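Local coordinates for flavoprotein (Thermotoga maritima, PDB 5V8S), which probably acts as an oxidoreductase and electron-transfer protein, joining a di-iron site to an FMN-binding flavodoxin-like domain, at residues R38-V43 against E99-G104; G183-P188 against V211-H216; S384-K389 against E399-L404; A322-V327 against S403-E408. The protein carries 1 engineered substitution. All coordinates share one frame; numbering follows the deposited sequence.

Interaction 1: R38-V43 against E99-G104; sequences RYFEAV and EPDDSG. Engineered in segment 99-104: Asp-102 (natural residue His). With FEO (mu-oxo-diiron), chain C.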
loop_
_atom_site.group_PDB
_atom_site.type_symbol
_atom_site.label_atom_id
_atom_site.label_comp_id
_atom_site.label_asym_id
_atom_site.label_seq_id
_atom_site.Cartn_x
_atom_site.Cartn_y
_atom_site.Cartn_z
ATOM N N ARG A 38 3.537 -15.025 -0.782
ATOM C CA ARG A 38 4.222 -13.773 -0.472
ATOM C C ARG A 38 3.407 -12.835 0.405
ATOM O O ARG A 38 3.990 -12.077 1.197
ATOM C CB ARG A 38 4.592 -13.026 -1.780
ATOM C CG ARG A 38 5.477 -13.869 -2.696
ATOM C CD ARG A 38 5.875 -13.126 -3.941
ATOM N NE ARG A 38 6.780 -12.039 -3.625
ATOM C CZ ARG A 38 6.915 -10.946 -4.364
ATOM N NH1 ARG A 38 6.187 -10.788 -5.466
ATOM N NH2 ARG A 38 7.770 -10.007 -3.993
ATOM N N TYR A 39 2.077 -12.871 0.295
ATOM C CA TYR A 39 1.185 -11.942 0.987
ATOM C C TYR A 39 0.069 -12.760 1.630
ATOM O O TYR A 39 -0.845 -13.221 0.935
ATOM C CB TYR A 39 0.596 -10.947 0.005
ATOM C CG TYR A 39 1.659 -10.215 -0.809
ATOM C CD1 TYR A 39 2.537 -9.327 -0.212
ATOM C CD2 TYR A 39 1.808 -10.469 -2.166
ATOM C CE1 TYR A 39 3.515 -8.676 -0.960
ATOM C CE2 TYR A 39 2.784 -9.828 -2.921
ATOM C CZ TYR A 39 3.622 -8.932 -2.314
ATOM O OH TYR A 39 4.589 -8.306 -3.049
ATOM N N PHE A 40 0.121 -12.929 2.948
ATOM C CA PHE A 40 -0.933 -13.673 3.609
ATOM C C PHE A 40 -2.231 -12.883 3.561
ATOM O O PHE A 40 -2.241 -11.664 3.742
ATOM C CB PHE A 40 -0.540 -13.998 5.047
ATOM C CG PHE A 40 -1.327 -15.131 5.628
ATOM C CD1 PHE A 40 -1.176 -16.389 5.103
ATOM C CD2 PHE A 40 -2.220 -14.920 6.665
ATOM C CE1 PHE A 40 -1.912 -17.453 5.596
ATOM C CE2 PHE A 40 -2.971 -15.977 7.165
ATOM C CZ PHE A 40 -2.791 -17.248 6.632
ATOM N N GLU A 41 -3.334 -13.592 3.313
ATOM C CA GLU A 41 -4.626 -12.956 3.074
ATOM C C GLU A 41 -4.568 -11.982 1.880
ATOM O O GLU A 41 -5.391 -11.071 1.786
ATOM C CB GLU A 41 -5.149 -12.223 4.327
ATOM C CG GLU A 41 -5.460 -13.115 5.518
ATOM C CD GLU A 41 -5.908 -12.346 6.783
ATOM O OE1 GLU A 41 -5.594 -11.142 6.947
ATOM O OE2 GLU A 41 -6.620 -12.950 7.608
ATOM N N ALA A 42 -3.593 -12.159 0.981
ATOM C CA ALA A 42 -3.332 -11.242 -0.129
ATOM C C ALA A 42 -3.007 -9.834 0.349
ATOM O O ALA A 42 -3.226 -8.867 -0.374
ATOM C CB ALA A 42 -4.465 -11.233 -1.163
ATOM N N VAL A 43 -2.468 -9.685 1.558
ATOM C CA VAL A 43 -2.038 -8.363 2.007
ATOM C C VAL A 43 -0.767 -8.329 2.856
ATOM O O VAL A 43 0.039 -7.408 2.688
ATOM C CB VAL A 43 -3.189 -7.566 2.655
ATOM C CG1 VAL A 43 -3.838 -8.333 3.712
ATOM C CG2 VAL A 43 -2.707 -6.207 3.210
ATOM N N GLU A 99 -11.478 -21.518 7.209
ATOM C CA GLU A 99 -10.825 -20.679 6.214
ATOM C C GLU A 99 -10.006 -21.566 5.272
ATOM O O GLU A 99 -9.404 -22.550 5.715
ATOM C CB GLU A 99 -9.915 -19.656 6.896
ATOM C CG GLU A 99 -9.310 -18.636 5.960
ATOM C CD GLU A 99 -8.563 -17.545 6.672
ATOM O OE1 GLU A 99 -8.675 -17.418 7.896
ATOM O OE2 GLU A 99 -7.858 -16.773 5.979
ATOM N N PRO A 100 -9.947 -21.258 3.971
ATOM C CA PRO A 100 -9.338 -22.217 3.035
ATOM C C PRO A 100 -7.852 -22.465 3.184
ATOM O O PRO A 100 -7.363 -23.401 2.544
ATOM C CB PRO A 100 -9.689 -21.647 1.664
ATOM C CG PRO A 100 -10.976 -20.952 1.897
ATOM C CD PRO A 100 -10.861 -20.339 3.259
ATOM N N ASP A 101 -7.095 -21.676 3.957
ATOM C CA ASP A 101 -5.711 -22.071 4.203
ATOM C C ASP A 101 -5.622 -23.336 5.044
ATOM O O ASP A 101 -4.633 -24.067 4.952
ATOM C CB ASP A 101 -4.910 -20.960 4.880
ATOM C CG ASP A 101 -5.491 -20.516 6.210
ATOM O OD1 ASP A 101 -6.703 -20.268 6.302
ATOM O OD2 ASP A 101 -4.723 -20.401 7.193
ATOM N N ASP A 102 -6.639 -23.606 5.841
ATOM C CA ASP A 102 -6.709 -24.819 6.633
ATOM C C ASP A 102 -7.715 -25.842 6.103
ATOM O O ASP A 102 -7.563 -27.028 6.402
ATOM C CB ASP A 102 -6.966 -24.448 8.110
ATOM C CG ASP A 102 -5.788 -23.578 8.715
ATOM O OD1 ASP A 102 -4.640 -24.091 8.810
ATOM O OD2 ASP A 102 -5.967 -22.384 9.074
ATOM N N SER A 103 -8.681 -25.437 5.264
ATOM C CA SER A 103 -9.741 -26.335 4.791
ATOM C C SER A 103 -9.702 -26.628 3.297
ATOM O O SER A 103 -10.541 -27.401 2.810
ATOM C CB SER A 103 -11.117 -25.752 5.131
ATOM O OG SER A 103 -11.421 -24.631 4.316
ATOM N N GLY A 104 -8.772 -26.032 2.550
ATOM C CA GLY A 104 -8.850 -26.121 1.103
ATOM C C GLY A 104 -8.690 -27.530 0.566
ATOM O O GLY A 104 -9.141 -27.833 -0.550
HETATM FE FE1 FEO C . -7.815 -18.150 9.680
HETATM FE FE2 FEO C . -5.147 -20.242 9.328
HETATM O O FEO C . -6.828 -19.532 8.876
HETATM O O HOH W 1 -9.056 -14.031 6.377
HETATM O O HOH W 2 -6.234 -15.653 7.689
HETATM O O HOH W 3 -6.001 -17.023 9.124
HETATM O O HOH W 4 -4.397 -18.100 9.479
#
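Phe-40 and Asp-101 meet edge-on: ring atom CZ of Phe-40 lies 3.7 Å from OD2 of Asp-101, an oxygen in the plane of the ring, while the carboxylate itself is turned 77° from that plane. A ring rim, with its slightly positive hydrogens, suits a carboxylate oxygen already committed to a metal. The ring gets there because CG of Phe-40 stands anti to the backbone N (chi1 -160°). The second link is made of water. OE2 of Glu-41 and OE2 of Glu-99 are 4.3 Å apart, and two waters each donate to both oxygens, which would ease the approach of the two carboxylates. Tyr-276 of the second subunit also hydrogen-bonds Glu-99 OE2, and Tyr-330 of that subunit hydrogen-bonds Glu-41 OE1.

The metal bonds come in part from the HxExDH-type motif (His-97, Glu-99, Asp-101 and position 102) of the metallo-beta-lactamase fold, which here carries Asp-102 as an engineered residue in place of the final histidine. Glu-99, its chain extended, brings OE1 to 2.1 Å from iron FE1. Iron FE2 takes OD2 of Asp-101 at 2.2 Å and OD2 of Asp-102 at 2.3 Å. His-163 on FE1, His-240 on FE2 and Asp-180, shared by both, complete the protein ligands. Each iron also holds a water that donates to the bridging oxo group. Glu-99 stands at the N-cap of helix 100-103.

Interaction 2: G183-P188 against V211-H216; sequences GGYLLP and VTVIGH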
loop_
_atom_site.group_PDB
_atom_site.type_symbol
_atom_site.label_atom_id
_atom_site.label_comp_id
_atom_site.label_asym_id
_atom_site.label_seq_id
_atom_site.Cartn_x
_atom_site.Cartn_y
_atom_site.Cartn_z
ATOM N N GLY A 183 -0.911 -19.896 16.409
ATOM C CA GLY A 183 -0.094 -19.955 15.221
ATOM C C GLY A 183 0.915 -18.824 15.136
ATOM O O GLY A 183 0.886 -17.875 15.903
ATOM N N GLY A 184 1.806 -18.965 14.166
ATOM C CA GLY A 184 2.752 -17.920 13.822
ATOM C C GLY A 184 3.204 -18.102 12.389
ATOM O O GLY A 184 3.037 -19.172 11.798
ATOM N N TYR A 185 3.791 -17.034 11.831
ATOM C CA TYR A 185 4.511 -17.144 10.574
ATOM C C TYR A 185 5.884 -17.771 10.838
ATOM O O TYR A 185 6.236 -18.063 11.984
ATOM C CB TYR A 185 4.694 -15.756 9.952
ATOM C CG TYR A 185 3.420 -15.015 9.612
ATOM C CD1 TYR A 185 2.452 -15.577 8.785
ATOM C CD2 TYR A 185 3.201 -13.732 10.089
ATOM C CE1 TYR A 185 1.293 -14.860 8.433
ATOM C CE2 TYR A 185 2.066 -13.015 9.754
ATOM C CZ TYR A 185 1.102 -13.582 8.927
ATOM O OH TYR A 185 -0.042 -12.876 8.574
ATOM N N LEU A 186 6.663 -17.957 9.758
ATOM C CA LEU A 186 8.020 -18.523 9.752
ATOM C C LEU A 186 7.990 -20.023 9.481
ATOM O O LEU A 186 7.047 -20.724 9.873
ATOM C CB LEU A 186 8.806 -18.244 11.058
ATOM C CG LEU A 186 10.322 -18.545 11.015
ATOM C CD1 LEU A 186 11.097 -17.576 10.157
ATOM C CD2 LEU A 186 10.921 -18.568 12.424
ATOM N N LEU A 187 9.043 -20.529 8.842
ATOM C CA LEU A 187 9.200 -21.956 8.603
ATOM C C LEU A 187 10.380 -22.482 9.404
ATOM O O LEU A 187 11.465 -22.688 8.844
ATOM C CB LEU A 187 9.433 -22.192 7.115
ATOM C CG LEU A 187 8.335 -21.642 6.204
ATOM C CD1 LEU A 187 8.754 -21.770 4.735
ATOM C CD2 LEU A 187 7.000 -22.331 6.491
ATOM N N PRO A 188 10.209 -22.719 10.705
ATOM C CA PRO A 188 11.352 -23.073 11.543
ATOM C C PRO A 188 11.924 -24.423 11.153
ATOM O O PRO A 188 11.241 -25.302 10.623
ATOM C CB PRO A 188 10.759 -23.109 12.957
ATOM C CG PRO A 188 9.436 -22.447 12.860
ATOM C CD PRO A 188 8.961 -22.665 11.481
ATOM N N VAL A 211 -0.967 -9.863 15.258
ATOM C CA VAL A 211 -1.459 -8.526 14.937
ATOM C C VAL A 211 -2.148 -8.523 13.574
ATOM O O VAL A 211 -3.266 -8.008 13.423
ATOM C CB VAL A 211 -0.340 -7.472 15.018
ATOM C CG1 VAL A 211 -0.902 -6.083 14.669
ATOM C CG2 VAL A 211 0.297 -7.430 16.416
ATOM N N THR A 212 -1.496 -9.106 12.563
ATOM C CA THR A 212 -2.039 -9.055 11.209
ATOM C C THR A 212 -3.320 -9.863 11.056
ATOM O O THR A 212 -4.240 -9.411 10.371
ATOM C CB THR A 212 -1.017 -9.476 10.146
ATOM O OG1 THR A 212 -0.547 -10.809 10.377
ATOM C CG2 THR A 212 0.146 -8.478 10.078
ATOM N N VAL A 213 -3.396 -11.049 11.668
ATOM C CA VAL A 213 -4.542 -11.941 11.456
ATOM C C VAL A 213 -5.620 -11.750 12.513
ATOM O O VAL A 213 -6.816 -11.730 12.197
ATOM C CB VAL A 213 -4.051 -13.400 11.386
ATOM C CG1 VAL A 213 -5.215 -14.378 11.257
ATOM C CG2 VAL A 213 -3.093 -13.573 10.229
ATOM N N ILE A 214 -5.221 -11.624 13.781
ATOM C CA ILE A 214 -6.156 -11.598 14.897
ATOM C C ILE A 214 -6.310 -10.217 15.523
ATOM O O ILE A 214 -7.177 -10.041 16.387
ATOM C CB ILE A 214 -5.745 -12.628 15.972
ATOM C CG1 ILE A 214 -5.277 -13.930 15.312
ATOM C CG2 ILE A 214 -6.895 -12.899 16.934
ATOM C CD1 ILE A 214 -4.778 -14.983 16.289
ATOM N N GLY A 215 -5.504 -9.230 15.127
ATOM C CA GLY A 215 -5.393 -8.022 15.925
ATOM C C GLY A 215 -6.686 -7.248 16.094
ATOM O O GLY A 215 -6.884 -6.581 17.111
ATOM N N HIS A 216 -7.576 -7.288 15.100
ATOM C CA HIS A 216 -8.822 -6.546 15.247
ATOM C C HIS A 216 -9.627 -7.071 16.423
ATOM O O HIS A 216 -10.418 -6.333 17.022
ATOM C CB HIS A 216 -9.624 -6.649 13.949
ATOM C CG HIS A 216 -10.825 -5.757 13.898
ATOM N ND1 HIS A 216 -10.741 -4.386 14.008
ATOM C CD2 HIS A 216 -12.138 -6.041 13.722
ATOM C CE1 HIS A 216 -11.953 -3.863 13.908
ATOM N NE2 HIS A 216 -12.819 -4.848 13.736
#
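Tyr-185 reaches out of a loop of the metallo-beta-lactamase-like domain, the one that follows strand 175-179, to the last turn of helix 196-214, which the same loop leads into. The tight part of the contact is the phenol end. Tyr-185 OH donates to OG1 of Thr-212 at 2.8 Å, with OG1 lying at the ring edge, near its plane. Thr-212 turns its hydroxyl to a place between the backbone N and the carbonyl carbon (chi1 59°), where it can also bond Lys-208 O one turn earlier in the helix. This buried hydroxyl therefore accepts a hydrogen bond from the tyrosine and is itself hydrogen-bonded to the Lys-208 carbonyl. The Tyr-185 ring also stacks edge-to-face with Tyr-209.

Away from the phenol the two segments diverge. Leu-186 and Leu-187 are partly exposed and stay well clear of 211-216, Leu-186 lying instead on Tyr-202 and His-205 nearer the start of the helix. At the far end His-216, also partly exposed, packs on Glu-331 of the second subunit. Back at the packed end, the compact apolar Val-213 divides its two methyls: CG1 is the one turned to the di-iron group, while CG2 of Val-213 touches Tyr-185 OH at 3.5 Å, meeting the ring obliquely.

Interaction 3: S384-K389 against E399-L404; sequences SFTEIK and EEAISL
This is a strand-to-helix packing contact at the edge of the flavodoxin-like domain, where the last strand, 381-388, is covered by the C-terminal helix, 395-409, that follows it. The segments run nearly antiparallel, at 160°, and their axes come within 9.3 Å. Small residues face each other where the backbones come nearest: the CA atoms of Ser-384 and Ala-401 are 6.9 Å apart. No hydrogen bond crosses between the segments, and the contact rests on van der Waals touches.

Ala-401 presents its methyl to two hydroxyl-bearing side chains of the strand. Its CB lies 3.7 Å from OG1 of Thr-386 and 4.2 Å from OG of Ser-384, so one methyl faces both oxygens. Thr-386, beta-branched and therefore at ease in a strand, turns its OG1 rather than its methyl to the alanine. One helical turn on, Leu-404 swings CG anti to the backbone N (chi1 -173°) and lays CD2 over CB of Ser-384 at 3.7 Å. Leu-404 is exposed, and its branch lies against the partly exposed serine at the outer margin of the contact. On a different face of the helix, Ser-403 OG hydrogen-bonds Glu-399 O from above the carbonyl plane and is also bonded to Lys-293 NZ.

The strand is outermost in the sheet within this chain, bonded through its backbone to Val-357 and Gly-359 of strand 354-360, while the helix also lies beside helix 278-292, where Ile-402 packs on Ser-289 and Leu-290.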
loop_
_atom_site.group_PDB
_atom_site.type_symbol
_atom_site.label_atom_id
_atom_site.label_comp_id
_atom_site.label_asym_id
_atom_site.label_seq_id
_atom_site.Cartn_x
_atom_site.Cartn_y
_atom_site.Cartn_z
ATOM N N SER A 384 1.130 15.559 22.183
ATOM C CA SER A 384 1.317 16.878 21.606
ATOM C C SER A 384 1.431 16.745 20.102
ATOM O O SER A 384 1.687 15.663 19.564
ATOM C CB SER A 384 2.573 17.582 22.138
ATOM O OG SER A 384 3.746 16.929 21.686
ATOM N N PHE A 385 1.281 17.898 19.450
ATOM C CA PHE A 385 1.532 18.082 18.028
ATOM C C PHE A 385 2.660 19.094 17.866
ATOM O O PHE A 385 2.652 20.153 18.513
ATOM C CB PHE A 385 0.281 18.603 17.322
ATOM C CG PHE A 385 0.499 18.890 15.873
ATOM C CD1 PHE A 385 0.349 17.892 14.929
ATOM C CD2 PHE A 385 0.886 20.153 15.454
ATOM C CE1 PHE A 385 0.563 18.154 13.585
ATOM C CE2 PHE A 385 1.101 20.420 14.120
ATOM C CZ PHE A 385 0.942 19.418 13.182
ATOM N N THR A 386 3.629 18.764 17.018
ATOM C CA THR A 386 4.765 19.637 16.728
ATOM C C THR A 386 4.836 19.878 15.231
ATOM O O THR A 386 4.824 18.936 14.438
ATOM C CB THR A 386 6.081 19.012 17.216
ATOM O OG1 THR A 386 6.005 18.757 18.624
ATOM C CG2 THR A 386 7.259 19.926 16.949
ATOM N N GLU A 387 4.956 21.140 14.854
ATOM C CA GLU A 387 4.991 21.501 13.452
ATOM C C GLU A 387 6.354 21.170 12.853
ATOM O O GLU A 387 7.396 21.491 13.439
ATOM C CB GLU A 387 4.725 22.998 13.295
ATOM C CG GLU A 387 4.595 23.388 11.837
ATOM C CD GLU A 387 4.366 24.873 11.606
ATOM O OE1 GLU A 387 4.226 25.631 12.588
ATOM O OE2 GLU A 387 4.339 25.280 10.421
ATOM N N ILE A 388 6.338 20.542 11.680
ATOM C CA ILE A 388 7.546 20.314 10.899
ATOM C C ILE A 388 7.707 21.514 9.983
ATOM O O ILE A 388 6.892 21.732 9.086
ATOM C CB ILE A 388 7.471 19.003 10.103
ATOM C CG1 ILE A 388 7.400 17.800 11.053
ATOM C CG2 ILE A 388 8.667 18.902 9.133
ATOM C CD1 ILE A 388 7.221 16.473 10.346
ATOM N N LYS A 389 8.768 22.281 10.204
ATOM C CA LYS A 389 9.087 23.446 9.404
ATOM C C LYS A 389 10.315 23.158 8.556
ATOM O O LYS A 389 11.020 22.166 8.745
ATOM C CB LYS A 389 9.356 24.644 10.316
ATOM C CG LYS A 389 8.176 25.031 11.159
ATOM C CD LYS A 389 8.462 26.326 11.865
ATOM C CE LYS A 389 7.274 26.818 12.649
ATOM N NZ LYS A 389 7.531 28.197 13.162
ATOM N N GLU A 399 12.973 18.800 21.092
ATOM C CA GLU A 399 13.397 18.355 22.414
ATOM C C GLU A 399 12.250 18.428 23.414
ATOM O O GLU A 399 12.115 17.546 24.273
ATOM C CB GLU A 399 14.589 19.201 22.869
ATOM C CG GLU A 399 15.936 18.575 22.517
ATOM C CD GLU A 399 16.248 17.348 23.377
ATOM O OE1 GLU A 399 16.850 16.379 22.864
ATOM O OE2 GLU A 399 15.893 17.358 24.578
ATOM N N GLU A 400 11.421 19.476 23.331
ATOM C CA GLU A 400 10.277 19.592 24.231
ATOM C C GLU A 400 9.336 18.410 24.067
ATOM O O GLU A 400 8.820 17.874 25.056
ATOM C CB GLU A 400 9.502 20.889 23.974
ATOM C CG GLU A 400 10.127 22.124 24.561
ATOM C CD GLU A 400 9.367 23.397 24.207
ATOM O OE1 GLU A 400 8.437 23.335 23.370
ATOM O OE2 GLU A 400 9.722 24.457 24.770
ATOM N N ALA A 401 9.093 17.995 22.824
ATOM C CA ALA A 401 8.163 16.898 22.592
ATOM C C ALA A 401 8.720 15.601 23.148
ATOM O O ALA A 401 8.003 14.836 23.793
ATOM C CB ALA A 401 7.878 16.751 21.099
ATOM N N ILE A 402 9.996 15.324 22.883
ATOM C CA ILE A 402 10.593 14.100 23.405
ATOM C C ILE A 402 10.624 14.128 24.933
ATOM O O ILE A 402 10.382 13.106 25.588
ATOM C CB ILE A 402 11.986 13.861 22.790
ATOM C CG1 ILE A 402 11.934 13.890 21.256
ATOM C CG2 ILE A 402 12.550 12.535 23.286
ATOM C CD1 ILE A 402 10.881 13.020 20.629
ATOM N N SER A 403 10.919 15.290 25.529
ATOM C CA SER A 403 10.881 15.398 26.988
ATOM C C SER A 403 9.482 15.150 27.537
ATOM O O SER A 403 9.323 14.534 28.598
ATOM C CB SER A 403 11.363 16.775 27.429
ATOM O OG SER A 403 12.737 16.947 27.146
ATOM N N LEU A 404 8.456 15.635 26.841
ATOM C CA LEU A 404 7.082 15.380 27.263
ATOM C C LEU A 404 6.787 13.888 27.263
ATOM O O LEU A 404 6.175 13.361 28.206
ATOM C CB LEU A 404 6.127 16.118 26.326
ATOM C CG LEU A 404 4.643 16.131 26.678
ATOM C CD1 LEU A 404 4.426 16.898 27.964
ATOM C CD2 LEU A 404 3.841 16.736 25.530
#

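Interaction 4: A322-V327 against S403-E408; sequences ALIFGV and SLLKKE
Strand 322-327 and helical residues 403-408 approach each other at one end, with the CA atoms of Ala-322 and Leu-405 8.1 Å apart and the backbones separating beyond. The strand is the middle one of the five-stranded parallel sheet of the flavodoxin-like fold, with the order 2-1-3-4-5, and the C-terminal helix lies over one face of that sheet. The strand's neighbours in the sheet are 267-273 and 354-360.

Leu-405 carries the helix side of the contact alone. With CG anti to the backbone N (chi1 -179°), its forked end is held out toward the sheet, and both methyls are used. A long branched residue suits this place because it must bridge the gap between helix and strand; Ala-322, by contrast, is short and leaves room for the fork to seat on its methyl. The same leucine also touches Leu-356 and Leu-383, so it spreads across three adjacent strands. Ile-324 does not direct its CB at the helix, but its extended arm brings CD1 to 4.2 Å from CD2 of Leu-405. On the other face of the sheet Phe-325 packs against helix 336-348. CD1 of Leu-405 makes the closest touch, 3.6 Å from CB of Ala-322, with CD2 of Leu-405 at 4.1 Å from the same methyl.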
loop_
_atom_site.group_PDB
_atom_site.type_symbol
_atom_site.label_atom_id
_atom_site.label_comp_id
_atom_site.label_asym_id
_atom_site.label_seq_id
_atom_site.Cartn_x
_atom_site.Cartn_y
_atom_site.Cartn_z
ATOM N N ALA A 322 5.523 3.650 23.102
ATOM C CA ALA A 322 4.929 4.820 22.475
ATOM C C ALA A 322 5.190 4.746 20.985
ATOM O O ALA A 322 6.093 4.038 20.527
ATOM C CB ALA A 322 5.524 6.124 23.028
ATOM N N LEU A 323 4.403 5.511 20.236
ATOM C CA LEU A 323 4.603 5.688 18.806
ATOM C C LEU A 323 4.871 7.158 18.507
ATOM O O LEU A 323 4.347 8.054 19.173
ATOM C CB LEU A 323 3.365 5.267 17.996
ATOM C CG LEU A 323 2.808 3.866 18.239
ATOM C CD1 LEU A 323 1.629 3.603 17.315
ATOM C CD2 LEU A 323 3.902 2.828 18.040
ATOM N N ILE A 324 5.695 7.395 17.501
ATOM C CA ILE A 324 5.953 8.748 17.020
ATOM C C ILE A 324 5.690 8.756 15.526
ATOM O O ILE A 324 6.249 7.930 14.794
ATOM C CB ILE A 324 7.388 9.225 17.307
ATOM C CG1 ILE A 324 7.624 9.307 18.812
ATOM C CG2 ILE A 324 7.617 10.601 16.659
ATOM C CD1 ILE A 324 8.889 9.934 19.191
ATOM N N PHE A 325 4.858 9.691 15.075
ATOM C CA PHE A 325 4.498 9.814 13.668
ATOM C C PHE A 325 5.059 11.109 13.096
ATOM O O PHE A 325 5.022 12.152 13.755
ATOM C CB PHE A 325 2.980 9.815 13.496
ATOM C CG PHE A 325 2.355 8.500 13.810
ATOM C CD1 PHE A 325 2.401 7.467 12.888
ATOM C CD2 PHE A 325 1.742 8.294 15.024
ATOM C CE1 PHE A 325 1.853 6.235 13.189
ATOM C CE2 PHE A 325 1.184 7.071 15.333
ATOM C CZ PHE A 325 1.234 6.043 14.412
ATOM N N GLY A 326 5.611 11.027 11.885
ATOM C CA GLY A 326 5.977 12.207 11.119
ATOM C C GLY A 326 5.161 12.217 9.834
ATOM O O GLY A 326 5.217 11.250 9.065
ATOM N N VAL A 327 4.407 13.290 9.594
ATOM C CA VAL A 327 3.344 13.314 8.598
ATOM C C VAL A 327 3.605 14.446 7.602
ATOM O O VAL A 327 3.603 15.628 7.977
ATOM C CB VAL A 327 1.974 13.493 9.271
ATOM C CG1 VAL A 327 0.892 13.523 8.242
ATOM C CG2 VAL A 327 1.747 12.394 10.312
ATOM N N SER A 403 10.919 15.290 25.529
ATOM C CA SER A 403 10.881 15.398 26.988
ATOM C C SER A 403 9.482 15.150 27.537
ATOM O O SER A 403 9.323 14.534 28.598
ATOM C CB SER A 403 11.363 16.775 27.429
ATOM O OG SER A 403 12.737 16.947 27.146
ATOM N N LEU A 404 8.456 15.635 26.841
ATOM C CA LEU A 404 7.082 15.380 27.263
ATOM C C LEU A 404 6.787 13.888 27.263
ATOM O O LEU A 404 6.175 13.361 28.206
ATOM C CB LEU A 404 6.127 16.118 26.326
ATOM C CG LEU A 404 4.643 16.131 26.678
ATOM C CD1 LEU A 404 4.426 16.898 27.964
ATOM C CD2 LEU A 404 3.841 16.736 25.530
ATOM N N LEU A 405 7.241 13.187 26.221
ATOM C CA LEU A 405 7.060 11.741 26.147
ATOM C C LEU A 405 7.788 11.031 27.286
ATOM O O LEU A 405 7.244 10.111 27.906
ATOM C CB LEU A 405 7.567 11.247 24.791
ATOM C CG LEU A 405 7.410 9.747 24.580
ATOM C CD1 LEU A 405 5.939 9.356 24.650
ATOM C CD2 LEU A 405 8.008 9.324 23.261
ATOM N N LYS A 406 9.024 11.445 27.574
ATOM C CA LYS A 406 9.784 10.837 28.668
ATOM C C LYS A 406 9.074 11.028 30.006
ATOM O O LYS A 406 9.030 10.112 30.835
ATOM C CB LYS A 406 11.186 11.449 28.698
ATOM C CG LYS A 406 12.092 10.986 29.843
ATOM C CD LYS A 406 12.508 9.559 29.625
ATOM C CE LYS A 406 13.526 9.097 30.662
ATOM N NZ LYS A 406 13.794 7.661 30.440
ATOM N N LYS A 407 8.512 12.215 30.232
ATOM C CA LYS A 407 7.741 12.472 31.440
ATOM C C LYS A 407 6.554 11.521 31.552
ATOM O O LYS A 407 6.259 10.994 32.637
ATOM C CB LYS A 407 7.282 13.931 31.408
ATOM C CG LYS A 407 6.452 14.371 32.574
ATOM C CD LYS A 407 6.085 15.835 32.434
ATOM C CE LYS A 407 5.479 16.393 33.700
ATOM N NZ LYS A 407 6.470 16.460 34.844
ATOM N N GLU A 408 5.869 11.276 30.432
ATOM C CA GLU A 408 4.707 10.397 30.449
ATOM C C GLU A 408 5.108 8.948 30.708
ATOM O O GLU A 408 4.412 8.231 31.424
ATOM C CB GLU A 408 3.971 10.502 29.114
ATOM C CG GLU A 408 2.750 9.602 28.978
ATOM C CD GLU A 408 1.533 10.153 29.699
ATOM O OE1 GLU A 408 1.612 11.279 30.238
ATOM O OE2 GLU A 408 0.495 9.459 29.711
#

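The four contacts fall into two pairs. Interactions 1 and 2 lie around the di-iron site, their centres 12 Å apart, and touch: Phe-40 CD2 is 3.5 Å from Tyr-185 OH, and Val-213 CG2 is 3.9 Å from Phe-40 CE2. Interactions 3 and 4 share Ser-403, Leu-404 and helix 395-409, which covers strands of one parallel sheet; their centres are 8 Å apart. Along the chain interaction 1 closes before 2 opens; interaction 4 opens next, its span enclosing interaction 3. Within one chain, interactions 1 and 3 are centred 42 Å apart, whereas the flavodoxin-like part of the second subunit comes up to interaction 1, consistent with electron transfer between subunits.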